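Local coordinates for Lmo0181 protein (Listeria monocytogenes serovar 1/2a, PDB 5F7V) that binds the cyclic glucan cycloalternan and probably delivers it to an ABC transporter for uptake into the cell, at residues F127-V131 with V345-L349; V131-D137 with F263-Q268. All coordinates share one frame. Residues are numbered along the deposited sequence.

Contact 1: F127-V131 with V345-L349; sequences FSNVV and VFESL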
# COMPACT_ATOMS: atom_id res chain seq x y z
N PHE A 127 3.06 5.94 6.39
CA PHE A 127 3.07 5.96 4.94
C PHE A 127 4.08 4.96 4.41
O PHE A 127 4.97 4.48 5.16
CB PHE A 127 3.20 7.39 4.38
CG PHE A 127 4.57 7.98 4.51
CD1 PHE A 127 4.93 8.67 5.66
CD2 PHE A 127 5.51 7.88 3.50
CE1 PHE A 127 6.18 9.23 5.83
CE2 PHE A 127 6.77 8.43 3.67
CZ PHE A 127 7.08 9.11 4.82
N SER A 128 3.92 4.65 3.14
CA SER A 128 4.73 3.56 2.56
C SER A 128 4.75 3.63 1.04
O SER A 128 4.04 4.42 0.42
CB SER A 128 4.11 2.21 2.98
OG SER A 128 2.82 2.02 2.44
N ASN A 129 5.62 2.81 0.46
CA ASN A 129 5.71 2.68 -1.00
C ASN A 129 6.17 1.28 -1.34
O ASN A 129 6.30 0.41 -0.48
CB ASN A 129 6.55 3.81 -1.58
CG ASN A 129 7.96 3.82 -1.08
OD1 ASN A 129 8.42 2.90 -0.40
ND2 ASN A 129 8.69 4.88 -1.38
N VAL A 130 6.30 1.10 -2.65
CA VAL A 130 6.66 -0.19 -3.22
C VAL A 130 8.01 -0.06 -3.89
O VAL A 130 8.39 0.98 -4.40
CB VAL A 130 5.57 -0.62 -4.22
CG1 VAL A 130 6.00 -1.78 -5.13
CG2 VAL A 130 4.28 -0.96 -3.46
N VAL A 131 8.80 -1.14 -3.80
CA VAL A 131 10.13 -1.21 -4.37
C VAL A 131 10.29 -2.56 -5.03
O VAL A 131 9.47 -3.46 -4.85
CB VAL A 131 11.24 -1.04 -3.30
CG1 VAL A 131 11.23 0.41 -2.81
CG2 VAL A 131 11.08 -1.98 -2.14
N VAL A 345 14.01 3.67 -0.75
CA VAL A 345 12.67 3.98 -0.27
C VAL A 345 12.42 5.48 -0.38
O VAL A 345 11.35 5.90 -0.82
CB VAL A 345 12.53 3.48 1.20
CG1 VAL A 345 11.18 3.90 1.77
CG2 VAL A 345 12.73 1.97 1.34
N PHE A 346 13.39 6.27 0.04
CA PHE A 346 13.23 7.73 -0.00
C PHE A 346 13.45 8.27 -1.40
O PHE A 346 12.74 9.20 -1.80
CB PHE A 346 14.16 8.37 1.05
CG PHE A 346 13.83 7.88 2.41
CD1 PHE A 346 12.77 8.41 3.11
CD2 PHE A 346 14.54 6.82 2.94
CE1 PHE A 346 12.45 7.89 4.36
CE2 PHE A 346 14.22 6.29 4.18
CZ PHE A 346 13.19 6.85 4.89
N GLU A 347 14.39 7.70 -2.16
CA GLU A 347 14.57 8.16 -3.55
C GLU A 347 13.28 7.98 -4.34
O GLU A 347 12.95 8.83 -5.19
CB GLU A 347 15.66 7.33 -4.22
CG GLU A 347 17.05 7.65 -3.72
CD GLU A 347 18.07 6.56 -4.01
OE1 GLU A 347 17.72 5.51 -4.58
OE2 GLU A 347 19.25 6.82 -3.66
N SER A 348 12.52 6.93 -4.05
CA SER A 348 11.28 6.64 -4.78
C SER A 348 10.25 7.74 -4.61
O SER A 348 9.43 7.92 -5.51
CB SER A 348 10.72 5.30 -4.33
OG SER A 348 11.52 4.18 -4.65
N LEU A 349 10.27 8.51 -3.53
CA LEU A 349 9.26 9.54 -3.29
C LEU A 349 9.27 10.64 -4.31
O LEU A 349 8.24 11.25 -4.54
CB LEU A 349 9.43 10.10 -1.89
CG LEU A 349 9.23 9.11 -0.74
CD1 LEU A 349 9.68 9.73 0.56
CD2 LEU A 349 7.79 8.65 -0.67
O HOH W 1 10.29 2.14 -6.09
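N129 reaches across to residues 345-349, and its carboxamide lies against V345, S348 and L349. This buried contact belongs to the central part of a type 2 periplasmic-binding-protein fold. It sets the long strand 119-135 beside helix 343-347. N129 ND2 donates a hydrogen bond to V345 O at 2.9 Å. The same ND2 lies 3.6 Å from S348 CB and 3.9 Å from L349 CD2. N129 OD1 faces V345 CG1 at 3.7 Å and has no polar partner in the model. Farther along, at F127, the ring edge approaches L349, and F127 CE2 is 4.5 Å from L349 CD1. S128 and V130 point their CA-to-CB bonds away from the helix. S128 touches a bound glucose, and the V130 side chain is about 4 Å from one. The strand therefore links the sugar site to the helix. S348 OG is hydrogen-bonded to A344 O. One water bridges the segments, donating to V130 O and to S348 OG, each at 2.8 Å.

Contact 2: V131-D137 with F263-Q268; sequences VTIYNKD and FKWDVQ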
# COMPACT_ATOMS: atom_id res chain seq x y z
N VAL A 131 8.80 -1.14 -3.80
CA VAL A 131 10.13 -1.21 -4.37
C VAL A 131 10.29 -2.56 -5.03
O VAL A 131 9.47 -3.46 -4.85
CB VAL A 131 11.24 -1.04 -3.30
CG1 VAL A 131 11.23 0.41 -2.81
CG2 VAL A 131 11.08 -1.98 -2.14
N THR A 132 11.35 -2.67 -5.83
CA THR A 132 11.76 -3.99 -6.32
C THR A 132 12.63 -4.64 -5.29
O THR A 132 13.73 -4.14 -5.01
CB THR A 132 12.49 -3.85 -7.65
OG1 THR A 132 11.60 -3.22 -8.58
CG2 THR A 132 12.94 -5.22 -8.16
N ILE A 133 12.20 -5.77 -4.77
CA ILE A 133 12.95 -6.51 -3.76
C ILE A 133 13.59 -7.69 -4.48
O ILE A 133 12.90 -8.42 -5.19
CB ILE A 133 12.04 -7.00 -2.64
CG1 ILE A 133 11.25 -5.82 -2.05
CG2 ILE A 133 12.89 -7.72 -1.58
CD1 ILE A 133 10.54 -6.11 -0.77
N TYR A 134 14.89 -7.88 -4.38
CA TYR A 134 15.54 -8.89 -5.19
C TYR A 134 16.43 -9.78 -4.37
O TYR A 134 17.03 -9.40 -3.36
CB TYR A 134 16.29 -8.25 -6.37
CG TYR A 134 17.42 -7.32 -6.06
CD1 TYR A 134 17.20 -5.97 -5.85
CD2 TYR A 134 18.74 -7.75 -5.99
CE1 TYR A 134 18.23 -5.06 -5.59
CE2 TYR A 134 19.76 -6.86 -5.73
CZ TYR A 134 19.51 -5.53 -5.52
OH TYR A 134 20.58 -4.70 -5.30
N ASN A 135 16.47 -11.04 -4.81
CA ASN A 135 17.25 -12.12 -4.21
C ASN A 135 18.63 -12.07 -4.84
O ASN A 135 18.83 -12.51 -5.98
CB ASN A 135 16.54 -13.44 -4.44
CG ASN A 135 17.25 -14.65 -3.91
OD1 ASN A 135 18.47 -14.66 -3.78
ND2 ASN A 135 16.47 -15.68 -3.61
N LYS A 136 19.61 -11.58 -4.08
CA LYS A 136 20.97 -11.41 -4.59
C LYS A 136 21.62 -12.76 -4.88
O LYS A 136 22.44 -12.83 -5.81
CB LYS A 136 21.82 -10.67 -3.58
CG LYS A 136 21.46 -9.20 -3.36
CD LYS A 136 22.16 -8.61 -2.17
CE LYS A 136 23.63 -8.45 -2.44
NZ LYS A 136 24.30 -7.79 -1.30
N ASP A 137 21.26 -13.79 -4.13
CA ASP A 137 21.85 -15.13 -4.34
C ASP A 137 21.45 -15.61 -5.73
O ASP A 137 22.29 -16.15 -6.46
CB ASP A 137 21.35 -16.16 -3.31
CG ASP A 137 21.85 -15.98 -1.90
OD1 ASP A 137 22.43 -14.93 -1.57
OD2 ASP A 137 21.71 -16.97 -1.14
N PHE A 263 18.45 -16.06 2.37
CA PHE A 263 19.30 -15.65 1.26
C PHE A 263 19.57 -14.16 1.45
O PHE A 263 18.88 -13.48 2.23
CB PHE A 263 18.66 -15.93 -0.11
CG PHE A 263 17.24 -15.47 -0.26
CD1 PHE A 263 16.96 -14.14 -0.54
CD2 PHE A 263 16.20 -16.36 -0.12
CE1 PHE A 263 15.64 -13.73 -0.65
CE2 PHE A 263 14.89 -15.98 -0.25
CZ PHE A 263 14.61 -14.65 -0.52
N LYS A 264 20.58 -13.65 0.76
CA LYS A 264 20.84 -12.20 0.75
C LYS A 264 19.89 -11.51 -0.23
O LYS A 264 19.60 -12.04 -1.32
CB LYS A 264 22.27 -11.94 0.31
CG LYS A 264 23.33 -12.63 1.18
CD LYS A 264 23.33 -12.28 2.64
CE LYS A 264 24.27 -13.19 3.44
NZ LYS A 264 24.02 -14.66 3.32
N TRP A 265 19.39 -10.34 0.17
CA TRP A 265 18.44 -9.61 -0.63
C TRP A 265 18.66 -8.13 -0.44
O TRP A 265 19.16 -7.66 0.59
CB TRP A 265 17.00 -9.99 -0.29
CG TRP A 265 16.56 -9.81 1.15
CD1 TRP A 265 16.82 -10.65 2.20
CD2 TRP A 265 15.80 -8.75 1.70
NE1 TRP A 265 16.29 -10.17 3.36
CE2 TRP A 265 15.63 -9.01 3.08
CE3 TRP A 265 15.21 -7.61 1.15
CZ2 TRP A 265 14.89 -8.19 3.88
CZ3 TRP A 265 14.46 -6.79 1.97
CH2 TRP A 265 14.30 -7.09 3.32
N ASP A 266 18.17 -7.37 -1.43
CA ASP A 266 18.26 -5.91 -1.36
C ASP A 266 17.09 -5.33 -2.15
O ASP A 266 16.19 -6.06 -2.58
CB ASP A 266 19.65 -5.43 -1.83
CG ASP A 266 20.11 -4.09 -1.24
OD1 ASP A 266 19.30 -3.35 -0.64
OD2 ASP A 266 21.34 -3.85 -1.40
N VAL A 267 17.05 -4.02 -2.25
CA VAL A 267 15.92 -3.32 -2.88
C VAL A 267 16.39 -2.25 -3.83
O VAL A 267 17.51 -1.73 -3.71
CB VAL A 267 14.97 -2.72 -1.84
CG1 VAL A 267 14.43 -3.77 -0.89
CG2 VAL A 267 15.61 -1.59 -1.07
N GLN A 268 15.54 -1.89 -4.77
CA GLN A 268 15.81 -0.85 -5.76
C GLN A 268 14.54 -0.10 -6.12
O GLN A 268 13.45 -0.61 -6.02
CB GLN A 268 16.45 -1.46 -7.02
CG GLN A 268 16.99 -0.47 -8.05
CD GLN A 268 17.95 0.50 -7.43
OE1 GLN A 268 17.58 1.57 -6.99
NE2 GLN A 268 19.23 0.11 -7.39
O HOH W 2 22.67 -5.05 -3.55
O HOH W 3 19.97 -2.26 -4.97
O HOH W 4 23.29 -5.39 -0.31
O HOH W 5 23.18 -16.81 1.26
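The two strands 131-135 and 265-268 form an antiparallel beta ladder within the large mixed sheet of this solute-binding fold. The axes of these short segments approach to 4.7 Å, with 156° between their N-to-C directions. T132 pairs with Q268 and Y134 with D266 as hydrogen-bonded pairs. I133-V267 and N135-W265 are the non-hydrogen-bonded pairs between and beyond them.

On the I133 face, the isoleucine fills the hollow between W265 and V267. Its CG2 lies 3.6 Å from W265 CE3, and its CG1 lies 4.0 Å from V267 CG1. V131 extends the row, with CG2 4.0 Å from V267 CB. F255 of helix 255-258 touches both I133 and V267.

On the other face, the Y134 ring leans over the partner strand. It lays one face over D266 C and turns an edge to Q268 N. Y146 and F139 add aromatic neighbours.

Beyond W265 the face of the F263 ring packs against N135, whose CG is 3.4 Å from F263 CD1. N135 is the N-cap of helix 136-142, and its OD1 accepts from L138 N. K136 crosses beside the strand, its CD 3.9 Å from W265 C and 4.1 Å from D266 CB. Its amide N donates to K264 O at 2.8 Å. D137 fits beside F263, and D137 OD1 accepts a hydrogen bond from K264 N at 3.2 Å.

How the contacts relate
The two contacts follow each other along strand 119-135 and share V131. Their centres are about 15 Å apart. Along the chain the order is 127-131, 131-137, 263-268, 345-349, so contact 2 nests within the loop closed by contact 1. Contact 1 joins the strand to helix 343-347, and its centre lies about 10 Å from the centre of the chain. Contact 2, centred about 19 Å from that point, joins the strand to its sheet neighbour 265-268. The strand runs from the cycloalternan site past I133, whose side chain is about 9 Å from a glucose, to helix 136-142. Parts distant in sequence meet the same long, interrupted strand, which passes the sugar site at S128 and V130.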